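Local coordinates for protein Azi13 (Streptomyces sahachiroi, PDB 5HMB) that probably acts as a hotdog-fold thioesterase of the PaaI family in azinomycin biosynthesis, hydrolysing thioesters of naphthoate-type polyketide acids, at residues Asp28-Trp34 with Arg93-Leu99; Val36-Leu41 with Pro86-Ala90. All coordinates share one frame; numbering follows the deposited sequence. Where two conformers were deposited one is given.

Contact 1 pairs two antiparallel strands in the sheet of the hotdog fold, its centre about 7 Å from the centre of the chain. Contact 2 joins two loops at one end of that sheet, about 17 Å from the same point. The two contact centres are about 18 Å apart. In sequence contact 2 is nested within contact 1: the loop of Val36-Leu41 follows the strand that carries Asp28-Trp34, and the loop of Pro86-Ala90 leads into the strand that carries Arg93-Leu99. They also meet in space, for Leu94 CD1 of contact 1 packs against Val36 CG2 of contact 2 at 3.8 Å, so apolar packing continues from the sheet into the loops.

Contact 1 (Asp28-Trp34 with Arg93-Leu99)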
ATOM      1  N   ASP A  28      12.389 -19.413  -5.772  1.00 57.36           N
ATOM      2  CA  ASP A  28      11.220 -18.956  -6.498  1.00 59.76           C
ATOM      3  C   ASP A  28       9.910 -19.172  -5.744  1.00 53.80           C
ATOM      4  O   ASP A  28       8.841 -18.889  -6.300  1.00 54.14           O
ATOM      5  CB  ASP A  28      11.164 -19.654  -7.863  1.00 61.10           C
ATOM      6  CG  ASP A  28      11.014 -21.155  -7.734  1.00 78.54           C
ATOM      7  OD1 ASP A  28      11.245 -21.683  -6.623  1.00 72.50           O
ATOM      8  OD2 ASP A  28      10.667 -21.808  -8.742  1.00 87.45           O
ATOM      9  N   ARG A  29       9.962 -19.637  -4.496  0.59 53.89           N
ATOM     10  CA  ARG A  29       8.770 -19.967  -3.730  0.59 52.50           C
ATOM     11  C   ARG A  29       9.181 -20.387  -2.328  0.59 53.16           C
ATOM     12  O   ARG A  29      10.166 -21.108  -2.161  0.59 52.23           O
ATOM     13  CB  ARG A  29       7.979 -21.096  -4.405  0.59 58.50           C
ATOM     14  CG  ARG A  29       6.822 -21.654  -3.579  0.59 58.66           C
ATOM     15  CD  ARG A  29       5.866 -22.457  -4.464  0.59 62.63           C
ATOM     16  NE  ARG A  29       6.597 -23.289  -5.420  0.59 68.71           N
ATOM     17  CZ  ARG A  29       6.900 -24.570  -5.229  0.59 70.00           C
ATOM     18  NH1 ARG A  29       7.577 -25.241  -6.153  0.59 68.96           N
ATOM     19  NH2 ARG A  29       6.520 -25.185  -4.117  0.59 67.82           N
ATOM     20  N   ALA A  30       8.426 -19.937  -1.333  1.00 43.33           N
ATOM     21  CA  ALA A  30       8.571 -20.398   0.037  1.00 46.20           C
ATOM     22  C   ALA A  30       7.180 -20.687   0.585  1.00 51.90           C
ATOM     23  O   ALA A  30       6.233 -19.964   0.268  1.00 50.72           O
ATOM     24  CB  ALA A  30       9.295 -19.372   0.914  1.00 48.66           C
ATOM     25  N   VAL A  31       7.054 -21.755   1.382  1.00 47.98           N
ATOM     26  CA  VAL A  31       5.770 -22.225   1.905  1.00 46.16           C
ATOM     27  C   VAL A  31       5.939 -22.549   3.381  1.00 51.01           C
ATOM     28  O   VAL A  31       6.836 -23.314   3.751  1.00 52.33           O
ATOM     29  CB  VAL A  31       5.261 -23.477   1.163  1.00 54.84           C
ATOM     30  CG1 VAL A  31       3.971 -23.979   1.809  1.00 50.84           C
ATOM     31  CG2 VAL A  31       5.069 -23.211  -0.323  1.00 43.14           C
ATOM     32  N   ALA A  32       5.075 -21.989   4.224  1.00 39.52           N
ATOM     33  CA  ALA A  32       5.124 -22.276   5.650  1.00 46.45           C
ATOM     34  C   ALA A  32       3.725 -22.542   6.180  1.00 55.70           C
ATOM     35  O   ALA A  32       2.747 -21.949   5.712  1.00 53.58           O
ATOM     36  CB  ALA A  32       5.761 -21.130   6.442  1.00 44.36           C
ATOM     37  N   TYR A  33       3.645 -23.437   7.158  1.00 54.26           N
ATOM     38  CA  TYR A  33       2.409 -23.753   7.851  1.00 53.66           C
ATOM     39  C   TYR A  33       2.467 -23.145   9.240  1.00 54.38           C
ATOM     40  O   TYR A  33       3.546 -22.990   9.817  1.00 59.39           O
ATOM     41  CB  TYR A  33       2.191 -25.268   7.967  1.00 59.37           C
ATOM     42  CG  TYR A  33       2.206 -26.004   6.647  1.00 62.54           C
ATOM     43  CD1 TYR A  33       1.138 -25.905   5.765  1.00 65.09           C
ATOM     44  CD2 TYR A  33       3.284 -26.808   6.285  1.00 69.16           C
ATOM     45  CE1 TYR A  33       1.136 -26.578   4.551  1.00 61.70           C
ATOM     46  CE2 TYR A  33       3.293 -27.489   5.072  1.00 65.09           C
ATOM     47  CZ  TYR A  33       2.215 -27.368   4.211  1.00 74.79           C
ATOM     48  OH  TYR A  33       2.208 -28.035   3.010  1.00 72.28           O
ATOM     49  N   TRP A  34       1.300 -22.811   9.772  1.00 43.58           N
ATOM     50  CA  TRP A  34       1.186 -22.266  11.119  1.00 47.57           C
ATOM     51  C   TRP A  34      -0.286 -22.303  11.514  1.00 52.16           C
ATOM     52  O   TRP A  34      -1.158 -22.640  10.709  1.00 53.30           O
ATOM     53  CB  TRP A  34       1.751 -20.850  11.198  1.00 48.83           C
ATOM     54  CG  TRP A  34       1.104 -19.879  10.250  1.00 45.26           C
ATOM     55  CD1 TRP A  34       1.181 -19.883   8.882  1.00 40.14           C
ATOM     56  CD2 TRP A  34       0.300 -18.742  10.604  1.00 38.17           C
ATOM     57  NE1 TRP A  34       0.470 -18.818   8.369  1.00 40.41           N
ATOM     58  CE2 TRP A  34      -0.083 -18.110   9.406  1.00 39.58           C
ATOM     59  CE3 TRP A  34      -0.124 -18.196  11.823  1.00 44.30           C
ATOM     60  CZ2 TRP A  34      -0.863 -16.958   9.388  1.00 36.80           C
ATOM     61  CZ3 TRP A  34      -0.895 -17.054  11.803  1.00 46.17           C
ATOM     62  CH2 TRP A  34      -1.252 -16.442  10.592  1.00 45.61           C
ATOM     63  N   ARG A  93      -5.201 -25.142  10.371  1.00 55.56           N
ATOM     64  CA  ARG A  93      -3.852 -24.899   9.871  1.00 56.59           C
ATOM     65  C   ARG A  93      -3.842 -23.960   8.669  1.00 62.35           C
ATOM     66  O   ARG A  93      -4.444 -24.250   7.630  1.00 55.42           O
ATOM     67  CB  ARG A  93      -3.177 -26.208   9.475  1.00 54.44           C
ATOM     68  CG  ARG A  93      -1.905 -25.976   8.674  1.00 61.03           C
ATOM     69  CD  ARG A  93      -1.394 -27.235   8.004  1.00 66.82           C
ATOM     70  NE  ARG A  93      -0.725 -28.125   8.947  1.00 74.63           N
ATOM     71  CZ  ARG A  93       0.014 -29.170   8.582  1.00 87.43           C
ATOM     72  NH1 ARG A  93       0.182 -29.448   7.292  1.00 90.15           N
ATOM     73  NH2 ARG A  93       0.590 -29.933   9.503  1.00 92.94           N
ATOM     74  N   LEU A  94      -3.102 -22.866   8.795  1.00 56.06           N
ATOM     75  CA  LEU A  94      -2.938 -21.894   7.726  1.00 49.69           C
ATOM     76  C   LEU A  94      -1.671 -22.205   6.930  1.00 53.85           C
ATOM     77  O   LEU A  94      -0.674 -22.674   7.483  1.00 53.02           O
ATOM     78  CB  LEU A  94      -2.885 -20.482   8.322  1.00 41.17           C
ATOM     79  CG  LEU A  94      -4.005 -20.237   9.335  1.00 54.58           C
ATOM     80  CD1 LEU A  94      -3.884 -18.863   9.974  1.00 45.25           C
ATOM     81  CD2 LEU A  94      -5.372 -20.427   8.665  1.00 44.00           C
ATOM     82  N   THR A  95      -1.728 -21.964   5.619  1.00 47.44           N
ATOM     83  CA  THR A  95      -0.598 -22.156   4.716  1.00 47.73           C
ATOM     84  C   THR A  95      -0.273 -20.837   4.027  1.00 50.79           C
ATOM     85  O   THR A  95      -1.119 -20.288   3.312  1.00 50.81           O
ATOM     86  CB  THR A  95      -0.911 -23.218   3.658  1.00 49.85           C
ATOM     87  OG1 THR A  95      -1.263 -24.448   4.297  1.00 52.22           O
ATOM     88  CG2 THR A  95       0.297 -23.441   2.768  1.00 49.10           C
ATOM     89  N   SER A  96       0.955 -20.345   4.208  1.00 41.92           N
ATOM     90  CA  SER A  96       1.387 -19.083   3.607  1.00 42.45           C
ATOM     91  C   SER A  96       2.408 -19.332   2.510  1.00 45.48           C
ATOM     92  O   SER A  96       3.461 -19.937   2.756  1.00 46.96           O
ATOM     93  CB  SER A  96       1.964 -18.146   4.661  1.00 41.57           C
ATOM     94  OG  SER A  96       0.975 -17.878   5.637  1.00 42.29           O
ATOM     95  N   THR A  97       2.122 -18.822   1.317  1.00 45.16           N
ATOM     96  CA  THR A  97       2.951 -19.067   0.142  1.00 42.41           C
ATOM     97  C   THR A  97       3.409 -17.743  -0.443  1.00 49.86           C
ATOM     98  O   THR A  97       2.580 -16.899  -0.804  1.00 47.68           O
ATOM     99  CB  THR A  97       2.172 -19.870  -0.894  1.00 46.33           C
ATOM    100  OG1 THR A  97       1.765 -21.103  -0.294  1.00 48.92           O
ATOM    101  CG2 THR A  97       3.024 -20.137  -2.114  1.00 45.90           C
ATOM    102  N   ALA A  98       4.723 -17.563  -0.529  1.00 39.16           N
ATOM    103  CA  ALA A  98       5.327 -16.380  -1.118  1.00 33.89           C
ATOM    104  C   ALA A  98       5.705 -16.668  -2.561  1.00 45.27           C
ATOM    105  O   ALA A  98       6.442 -17.627  -2.837  1.00 46.73           O
ATOM    106  CB  ALA A  98       6.564 -15.956  -0.319  1.00 47.99           C
ATOM    107  N   LEU A  99       5.216 -15.832  -3.476  1.00 39.18           N
ATOM    108  CA  LEU A  99       5.573 -15.972  -4.877  1.00 38.04           C
ATOM    109  C   LEU A  99       6.223 -14.702  -5.389  1.00 45.34           C
ATOM    110  O   LEU A  99       5.863 -13.598  -4.965  1.00 43.27           O
ATOM    111  CB  LEU A  99       4.358 -16.288  -5.745  1.00 45.78           C
ATOM    112  CG  LEU A  99       3.730 -17.639  -5.429  1.00 58.31           C
ATOM    113  CD1 LEU A  99       2.474 -17.852  -6.282  1.00 53.14           C
ATOM    114  CD2 LEU A  99       4.770 -18.738  -5.644  1.00 56.37           C
TER
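Two neighbouring antiparallel strands of the hotdog sheet meet here, and backbone hydrogen bonds join Ala30 to Ala98, Ala32 to Ser96 and Trp34 to Leu94, alternating with the non-hydrogen-bonded pairs Val31-Thr97 and Tyr33-Thr95. Ser96 N to Ala32 O (2.8 Å) is nearly straight, whereas Ala30 N to Ala98 O is weak at 3.4 Å. The bonded pairs turn their side chains to the face on which helix 49-68 packs, the long helix that the sheet wraps in this fold. Small residues suit that face: Ala30 lies against Ala63 and Ala98 against Val59, which lets the backbone come close to the helix. Trp34 fills more volume. With CG between its backbone N and carbonyl carbon (chi1 58°), the indole is swung across to the partner strand, where NE1 donates to Ser96 OG at 2.9 Å, the oxygen lying 17° out of the ring plane. Ser96 OG is also hydrogen-bonded to Thr114 OG1 on strand 107-115, so a buried hydroxyl is satisfied while it satisfies the indole N-H. Leu94 CD1 sits over one face of the same indole, 3.7 Å from the centroid of the six-membered ring, a CH-pi contact that, with the NE1 bond, would limit rotation of the ring. On the opposite face of the sheet, Val31, Tyr33, Thr95 and Thr97 line up, branched and aromatic types well suited to extended chain. Arg93 bends partway along its chain and brings its guanidinium over one face of the Tyr33 ring, NH1 above the centre, in a cation-pi contact, CZ 4.6 Å from the centroid and the two planes 35° apart. Thr95 OG1 comes instead to the ring edge, 3.2 Å from Tyr33 CD1, while Thr95 CG2 reaches Val31 CG1 at 3.8 Å.

Contact 2 (Val36-Leu41 with Pro86-Ala90); sequences VRADLL and PATVA
Arg37 NH2 is held by two acceptors, Asp39 OD2 at 3.0 Å and the backbone oxygen of His17 in helix 13-18. The salt bridge is side-on: Arg37 NE donates to the syn lone pair of the other carboxylate oxygen, Asp39 OD1, also at 3.0 Å, with both oxygens close to the guanidinium plane. This two-pronged grip spans the start of a short 3-10 turn at residues 38-40, in the hotdog-fold loop between strand 29-35 and helix 49-68. Leu40 CD1 lies 3.8 Å above the centre of the guanidinium, so one face of the charged group rests on a hydrocarbon while its edge stays with the carboxylate. Beyond that, Leu40 packs on Tyr14 of the second subunit, which places this turn near the interface between copies.

The junction with Pro86-Ala90, the loop leading into strand 93-100, has no hydrogen bond across it and depends on apolar contact. Val36 is the central residue, pointing toward the other loop; its short, branched side chain suits close packing between two irregular backbones. Its CG2 touches Thr88 O at 3.3 Å and Ala87 CB at 3.9 Å. Its CG1, set anti to the backbone N (chi1 -167°), meets the nitrogen side of the same Thr88-Val89 peptide, 3.8 Å from Val89 N. Thr88 turns its side chain away from Val36; OG1 is hydrogen-bonded to Asp91 OD1 and accepts a weak bond from Ala90 N, polar links that suit a threonine at the head of the 3-10 turn beginning at Val89. On the more exposed side of the junction, one methyl of Val89 reaches across to both Val36 and Leu41: Val89 CG1 lies 3.9 Å from Val36 O and 4.4 Å from Leu41 CD1.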
ATOM      1  N   VAL A  36      -3.445 -20.415  14.240  1.00 47.43           N
ATOM      2  CA  VAL A  36      -3.880 -19.414  15.202  1.00 53.77           C
ATOM      3  C   VAL A  36      -3.778 -19.994  16.608  1.00 63.64           C
ATOM      4  O   VAL A  36      -4.106 -21.166  16.841  1.00 64.90           O
ATOM      5  CB  VAL A  36      -5.317 -18.960  14.891  1.00 51.58           C
ATOM      6  CG1 VAL A  36      -5.656 -17.724  15.680  1.00 43.98           C
ATOM      7  CG2 VAL A  36      -5.492 -18.718  13.393  1.00 56.76           C
ATOM      8  N   ARG A  37      -3.312 -19.184  17.553  1.00 58.68           N
ATOM      9  CA  ARG A  37      -3.128 -19.627  18.928  1.00 54.73           C
ATOM     10  C   ARG A  37      -3.716 -18.591  19.864  1.00 64.25           C
ATOM     11  O   ARG A  37      -3.923 -17.435  19.488  1.00 67.88           O
ATOM     12  CB  ARG A  37      -1.643 -19.838  19.286  1.00 56.50           C
ATOM     13  CG  ARG A  37      -0.928 -20.906  18.503  1.00 51.98           C
ATOM     14  CD  ARG A  37       0.473 -21.165  19.090  1.00 61.68           C
ATOM     15  NE  ARG A  37       1.110 -19.941  19.584  1.00 67.18           N
ATOM     16  CZ  ARG A  37       2.197 -19.388  19.047  1.00 64.88           C
ATOM     17  NH1 ARG A  37       2.785 -19.948  18.003  1.00 63.17           N
ATOM     18  NH2 ARG A  37       2.706 -18.276  19.565  1.00 65.42           N
ATOM     19  N   ALA A  38      -3.962 -19.021  21.103  1.00 74.65           N
ATOM     20  CA  ALA A  38      -4.580 -18.143  22.090  1.00 71.09           C
ATOM     21  C   ALA A  38      -3.753 -16.878  22.315  1.00 65.91           C
ATOM     22  O   ALA A  38      -4.308 -15.778  22.417  1.00 71.43           O
ATOM     23  CB  ALA A  38      -4.781 -18.901  23.403  1.00 70.20           C
ATOM     24  N   ASP A  39      -2.428 -17.009  22.390  1.00 64.37           N
ATOM     25  CA  ASP A  39      -1.566 -15.857  22.647  1.00 70.47           C
ATOM     26  C   ASP A  39      -1.378 -14.956  21.431  1.00 66.22           C
ATOM     27  O   ASP A  39      -0.802 -13.870  21.570  1.00 59.60           O
ATOM     28  CB  ASP A  39      -0.194 -16.321  23.154  1.00 69.12           C
ATOM     29  CG  ASP A  39       0.458 -17.333  22.237  1.00 71.68           C
ATOM     30  OD1 ASP A  39      -0.278 -18.059  21.534  1.00 73.34           O
ATOM     31  OD2 ASP A  39       1.705 -17.407  22.220  1.00 66.21           O
ATOM     32  N   LEU A  40      -1.843 -15.366  20.254  1.00 60.20           N
ATOM     33  CA  LEU A  40      -1.729 -14.562  19.046  1.00 53.67           C
ATOM     34  C   LEU A  40      -2.995 -13.778  18.742  1.00 60.37           C
ATOM     35  O   LEU A  40      -3.068 -13.122  17.699  1.00 52.87           O
ATOM     36  CB  LEU A  40      -1.365 -15.451  17.855  1.00 45.35           C
ATOM     37  CG  LEU A  40      -0.092 -16.274  18.003  1.00 51.94           C
ATOM     38  CD1 LEU A  40       0.190 -17.095  16.749  1.00 55.14           C
ATOM     39  CD2 LEU A  40       1.085 -15.355  18.329  1.00 55.02           C
ATOM     40  N   LEU A  41      -3.987 -13.818  19.629  1.00 58.32           N
ATOM     41  CA  LEU A  41      -5.289 -13.230  19.361  1.00 55.51           C
ATOM     42  C   LEU A  41      -5.359 -11.795  19.849  1.00 55.35           C
ATOM     43  O   LEU A  41      -4.606 -11.370  20.731  1.00 59.30           O
ATOM     44  CB  LEU A  41      -6.395 -14.036  20.041  1.00 65.01           C
ATOM     45  CG  LEU A  41      -6.506 -15.504  19.652  1.00 68.36           C
ATOM     46  CD1 LEU A  41      -7.393 -16.234  20.636  1.00 72.73           C
ATOM     47  CD2 LEU A  41      -7.059 -15.613  18.248  1.00 68.84           C
ATOM     48  N   PRO A  86     -11.751 -13.241   9.157  1.00 50.17           N
ATOM     49  CA  PRO A  86     -11.244 -13.456  10.516  1.00 46.54           C
ATOM     50  C   PRO A  86     -10.736 -14.880  10.648  1.00 59.79           C
ATOM     51  O   PRO A  86     -11.389 -15.828  10.206  1.00 69.19           O
ATOM     52  CB  PRO A  86     -12.471 -13.212  11.408  1.00 58.09           C
ATOM     53  CG  PRO A  86     -13.562 -12.725  10.487  1.00 57.75           C
ATOM     54  CD  PRO A  86     -13.222 -13.190   9.120  1.00 55.57           C
ATOM     55  N   ALA A  87      -9.554 -15.024  11.240  1.00 49.53           N
ATOM     56  CA  ALA A  87      -8.984 -16.324  11.551  1.00 48.67           C
ATOM     57  C   ALA A  87      -9.048 -16.540  13.056  1.00 50.16           C
ATOM     58  O   ALA A  87      -8.733 -15.634  13.834  1.00 44.16           O
ATOM     59  CB  ALA A  87      -7.536 -16.431  11.054  1.00 53.04           C
ATOM     60  N   THR A  88      -9.491 -17.729  13.467  1.00 50.27           N
ATOM     61  CA  THR A  88      -9.569 -18.095  14.878  1.00 48.13           C
ATOM     62  C   THR A  88      -8.852 -19.413  15.100  1.00 54.35           C
ATOM     63  O   THR A  88      -8.402 -20.074  14.155  1.00 51.76           O
ATOM     64  CB  THR A  88     -11.016 -18.259  15.357  1.00 55.41           C
ATOM     65  OG1 THR A  88     -11.599 -19.358  14.649  1.00 49.83           O
ATOM     66  CG2 THR A  88     -11.809 -17.015  15.091  1.00 45.65           C
ATOM     67  N   VAL A  89      -8.792 -19.813  16.373  1.00 51.08           N
ATOM     68  CA  VAL A  89      -8.241 -21.119  16.714  1.00 50.65           C
ATOM     69  C   VAL A  89      -9.023 -22.226  16.024  1.00 51.21           C
ATOM     70  O   VAL A  89      -8.450 -23.239  15.604  1.00 50.43           O
ATOM     71  CB  VAL A  89      -8.231 -21.291  18.242  1.00 52.83           C
ATOM     72  CG1 VAL A  89      -7.301 -20.274  18.864  1.00 65.89           C
ATOM     73  CG2 VAL A  89      -9.621 -21.109  18.790  1.00 70.26           C
ATOM     74  N   ALA A  90     -10.332 -22.037  15.858  1.00 53.23           N
ATOM     75  CA  ALA A  90     -11.163 -23.058  15.238  1.00 54.86           C
ATOM     76  C   ALA A  90     -10.797 -23.289  13.784  1.00 58.64           C
ATOM     77  O   ALA A  90     -11.164 -24.326  13.223  1.00 59.65           O
ATOM     78  CB  ALA A  90     -12.646 -22.672  15.346  1.00 56.22           C
TER